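Long-range contact in putative serine phosphatase (PDB 6K4E), which probably dephosphorylates phosphothreonine as a magnesium-dependent PP2C-type phosphatase in a signalling pathway that controls biofilm formation: residues A103-A114 against N170-R181. Numbering follows the deposited sequence.
Sequences ADGYLIGVVDCA and NMDAGLVWVDRR. With MG (magnesium ion), chain G; MG (magnesium ion), chain F.
With CG set between its backbone N and carbonyl carbon (chi1 54°), Tyr-106 swings its ring across to Val-178. Val-178 CB sits over the ring centre, 3.9 Å from the centroid and 13° off the normal, a CH-pi contact; Val-178 CG2 closes to 3.6 Å from Tyr-106 CE1, while Arg-180 CD meets the ring edge. The backbones hold an antiparallel register: Tyr-106, Ile-108, Val-110 and Asp-112 each form two N-to-O hydrogen bonds, none longer than 3.0 Å, with Val-178, Val-176, Gly-174 and Asp-172. On the other face, the Trp-177 indole lies obliquely against the backbone of Gly-105 and Tyr-106, its CZ2 edge 3.5 Å from Asp-104 OD2, a carboxylate whose OD1 is salt-bridged to Arg-141. Further along, Leu-107 CD1 packs 3.9 Å from Leu-175 CD2, and the bend at chi3 (60°) of Met-171 brings CE to 3.9 Å from Cys-113 SG; helices 117-138 and 143-157 cover these residues. Back on the Tyr-106 face, Asp-112 bridges two magnesium ions, OD1 at 2.2 Å from one and OD2 at 2.1 Å from the other, and a water donates to both Asp-112 OD2 and Asp-172 OD2. Asp-238 and Asp-291 share the second ion, and Cys-113 O joins Gly-115 O at the first: the binuclear metal centre of the PP2C fold, carried at the C-terminal end of strand 105-113, inside one sheet of the beta-sandwich.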
# COMPACT_ATOMS: atom_id res chain seq x y z
N ALA B 103 24.85 10.38 -7.22
CA ALA B 103 25.95 10.82 -8.08
C ALA B 103 27.16 9.87 -7.99
O ALA B 103 27.82 9.59 -9.00
CB ALA B 103 26.36 12.23 -7.70
N ASP B 104 27.42 9.35 -6.77
CA ASP B 104 28.54 8.50 -6.40
C ASP B 104 28.29 6.99 -6.48
O ASP B 104 29.22 6.22 -6.29
CB ASP B 104 29.04 8.90 -5.00
CG ASP B 104 28.04 8.69 -3.88
OD1 ASP B 104 26.83 8.97 -4.10
OD2 ASP B 104 28.47 8.31 -2.77
N GLY B 105 27.05 6.58 -6.77
CA GLY B 105 26.66 5.19 -6.87
C GLY B 105 25.16 5.00 -6.86
O GLY B 105 24.42 5.94 -7.15
N TYR B 106 24.68 3.80 -6.51
CA TYR B 106 23.23 3.58 -6.49
C TYR B 106 22.80 2.56 -5.49
O TYR B 106 23.57 1.64 -5.14
CB TYR B 106 22.69 3.23 -7.89
CG TYR B 106 23.38 2.06 -8.56
CD1 TYR B 106 22.89 0.76 -8.42
CD2 TYR B 106 24.49 2.25 -9.37
CE1 TYR B 106 23.53 -0.32 -9.05
CE2 TYR B 106 25.15 1.18 -9.97
CZ TYR B 106 24.64 -0.09 -9.83
OH TYR B 106 25.30 -1.15 -10.44
N LEU B 107 21.52 2.68 -5.11
CA LEU B 107 20.87 1.73 -4.22
C LEU B 107 19.99 0.88 -5.08
O LEU B 107 19.25 1.40 -5.88
CB LEU B 107 20.05 2.45 -3.15
CG LEU B 107 19.26 1.54 -2.19
CD1 LEU B 107 20.18 0.83 -1.16
CD2 LEU B 107 18.22 2.32 -1.50
N ILE B 108 20.08 -0.44 -4.92
CA ILE B 108 19.29 -1.39 -5.70
C ILE B 108 18.85 -2.55 -4.79
O ILE B 108 19.62 -3.01 -3.96
CB ILE B 108 20.08 -1.79 -6.95
CG1 ILE B 108 19.20 -2.50 -7.98
CG2 ILE B 108 21.36 -2.58 -6.60
CD1 ILE B 108 19.85 -2.61 -9.50
N GLY B 109 17.62 -3.01 -4.94
CA GLY B 109 17.14 -4.10 -4.09
C GLY B 109 15.90 -4.82 -4.56
O GLY B 109 15.25 -4.39 -5.51
N VAL B 110 15.58 -5.94 -3.92
CA VAL B 110 14.40 -6.78 -4.20
C VAL B 110 13.72 -7.05 -2.88
O VAL B 110 14.38 -7.09 -1.83
CB VAL B 110 14.70 -8.12 -4.94
CG1 VAL B 110 15.20 -7.88 -6.36
CG2 VAL B 110 15.63 -9.03 -4.14
N VAL B 111 12.40 -7.23 -2.91
CA VAL B 111 11.61 -7.45 -1.69
C VAL B 111 10.58 -8.51 -2.00
O VAL B 111 9.98 -8.47 -3.06
CB VAL B 111 10.92 -6.14 -1.15
CG1 VAL B 111 10.17 -6.42 0.14
CG2 VAL B 111 11.91 -4.99 -0.94
N ASP B 112 10.37 -9.45 -1.08
CA ASP B 112 9.33 -10.48 -1.21
C ASP B 112 8.51 -10.33 0.05
O ASP B 112 9.01 -10.66 1.14
CB ASP B 112 9.95 -11.90 -1.31
CG ASP B 112 8.95 -13.05 -1.44
OD1 ASP B 112 7.73 -12.79 -1.33
OD2 ASP B 112 9.39 -14.21 -1.73
N CYS B 113 7.31 -9.71 -0.07
CA CYS B 113 6.37 -9.49 1.03
C CYS B 113 5.59 -10.76 1.29
O CYS B 113 5.36 -11.51 0.35
CB CYS B 113 5.41 -8.35 0.70
SG CYS B 113 6.21 -6.75 0.43
N ALA B 114 5.09 -10.94 2.52
CA ALA B 114 4.28 -12.10 2.89
C ALA B 114 3.12 -12.28 1.91
O ALA B 114 2.45 -11.31 1.57
CB ALA B 114 3.75 -11.94 4.29
N ASN B 170 5.54 -10.35 7.65
CA ASN B 170 6.98 -10.38 7.48
C ASN B 170 7.36 -10.30 5.98
O ASN B 170 6.53 -10.52 5.09
CB ASN B 170 7.58 -11.59 8.18
CG ASN B 170 7.17 -12.94 7.64
OD1 ASN B 170 6.10 -13.12 7.04
ND2 ASN B 170 7.99 -13.95 7.87
N MET B 171 8.60 -9.89 5.70
CA MET B 171 9.09 -9.74 4.34
C MET B 171 10.57 -10.00 4.23
O MET B 171 11.33 -9.75 5.16
CB MET B 171 8.72 -8.38 3.74
CG MET B 171 9.39 -7.19 4.40
SD MET B 171 8.90 -5.58 3.73
CE MET B 171 7.19 -5.65 4.06
N ASP B 172 10.96 -10.55 3.08
CA ASP B 172 12.34 -10.80 2.74
C ASP B 172 12.78 -9.61 1.92
O ASP B 172 11.95 -9.04 1.22
CB ASP B 172 12.46 -12.07 1.90
CG ASP B 172 11.92 -13.32 2.56
OD1 ASP B 172 11.79 -13.32 3.81
OD2 ASP B 172 11.71 -14.34 1.82
N ALA B 173 14.05 -9.22 2.02
CA ALA B 173 14.64 -8.13 1.24
C ALA B 173 16.14 -8.26 1.15
O ALA B 173 16.78 -8.74 2.07
CB ALA B 173 14.26 -6.76 1.80
N GLY B 174 16.66 -7.88 -0.00
CA GLY B 174 18.09 -7.84 -0.27
C GLY B 174 18.34 -6.46 -0.81
O GLY B 174 17.74 -6.09 -1.82
N LEU B 175 19.14 -5.66 -0.11
CA LEU B 175 19.45 -4.28 -0.49
C LEU B 175 20.93 -4.11 -0.67
O LEU B 175 21.70 -4.52 0.19
CB LEU B 175 19.01 -3.31 0.61
CG LEU B 175 17.63 -2.74 0.52
CD1 LEU B 175 17.41 -1.87 1.69
CD2 LEU B 175 17.45 -1.89 -0.74
N VAL B 176 21.32 -3.43 -1.74
CA VAL B 176 22.73 -3.21 -2.06
C VAL B 176 23.03 -1.73 -2.33
O VAL B 176 22.38 -1.12 -3.18
CB VAL B 176 23.13 -4.10 -3.27
CG1 VAL B 176 24.55 -3.81 -3.74
CG2 VAL B 176 22.96 -5.60 -2.97
N TRP B 177 24.06 -1.19 -1.68
CA TRP B 177 24.56 0.13 -2.03
C TRP B 177 25.84 -0.10 -2.86
O TRP B 177 26.82 -0.64 -2.34
CB TRP B 177 24.83 1.03 -0.79
CG TRP B 177 25.72 2.20 -1.12
CD1 TRP B 177 27.03 2.34 -0.77
CD2 TRP B 177 25.41 3.32 -1.95
NE1 TRP B 177 27.53 3.52 -1.28
CE2 TRP B 177 26.57 4.12 -2.04
CE3 TRP B 177 24.23 3.78 -2.58
CZ2 TRP B 177 26.61 5.30 -2.79
CZ3 TRP B 177 24.27 4.96 -3.29
CH2 TRP B 177 25.45 5.71 -3.40
N VAL B 178 25.79 0.23 -4.16
CA VAL B 178 26.93 0.10 -5.09
C VAL B 178 27.64 1.43 -5.07
O VAL B 178 27.13 2.40 -5.62
CB VAL B 178 26.48 -0.27 -6.53
CG1 VAL B 178 27.67 -0.32 -7.50
CG2 VAL B 178 25.72 -1.59 -6.53
N ASP B 179 28.77 1.51 -4.38
CA ASP B 179 29.52 2.76 -4.30
C ASP B 179 30.57 2.76 -5.42
O ASP B 179 31.67 2.27 -5.24
CB ASP B 179 30.14 2.90 -2.90
CG ASP B 179 30.69 4.26 -2.57
OD1 ASP B 179 31.19 4.94 -3.50
OD2 ASP B 179 30.73 4.60 -1.38
N ARG B 180 30.22 3.29 -6.59
CA ARG B 180 31.11 3.33 -7.76
C ARG B 180 32.39 4.14 -7.52
O ARG B 180 33.47 3.67 -7.85
CB ARG B 180 30.34 3.80 -9.01
CG ARG B 180 29.23 2.83 -9.45
CD ARG B 180 28.05 3.52 -10.12
NE ARG B 180 28.39 4.03 -11.44
CZ ARG B 180 28.59 5.32 -11.73
NH1 ARG B 180 28.45 6.24 -10.78
NH2 ARG B 180 28.91 5.69 -12.96
N ARG B 181 32.26 5.31 -6.86
CA ARG B 181 33.33 6.25 -6.51
C ARG B 181 34.43 5.60 -5.61
O ARG B 181 35.62 5.80 -5.85
CB ARG B 181 32.70 7.46 -5.79
CG ARG B 181 33.64 8.64 -5.59
CD ARG B 181 33.06 9.73 -4.71
NE ARG B 181 32.89 9.30 -3.32
CZ ARG B 181 33.77 9.50 -2.34
NH1 ARG B 181 34.91 10.14 -2.58
NH2 ARG B 181 33.52 9.06 -1.11
MG MG G . 5.57 -13.38 -1.17
MG MG F . 8.29 -15.79 -2.65
O HOH W 1 12.23 -14.27 -1.43
O HOH W 2 8.82 -14.61 -4.52
O HOH W 3 6.29 -15.20 -2.34
O HOH W 4 7.97 -16.63 -0.79
O HOH W 5 5.70 -12.73 -3.24
O HOH W 6 6.45 -14.36 0.41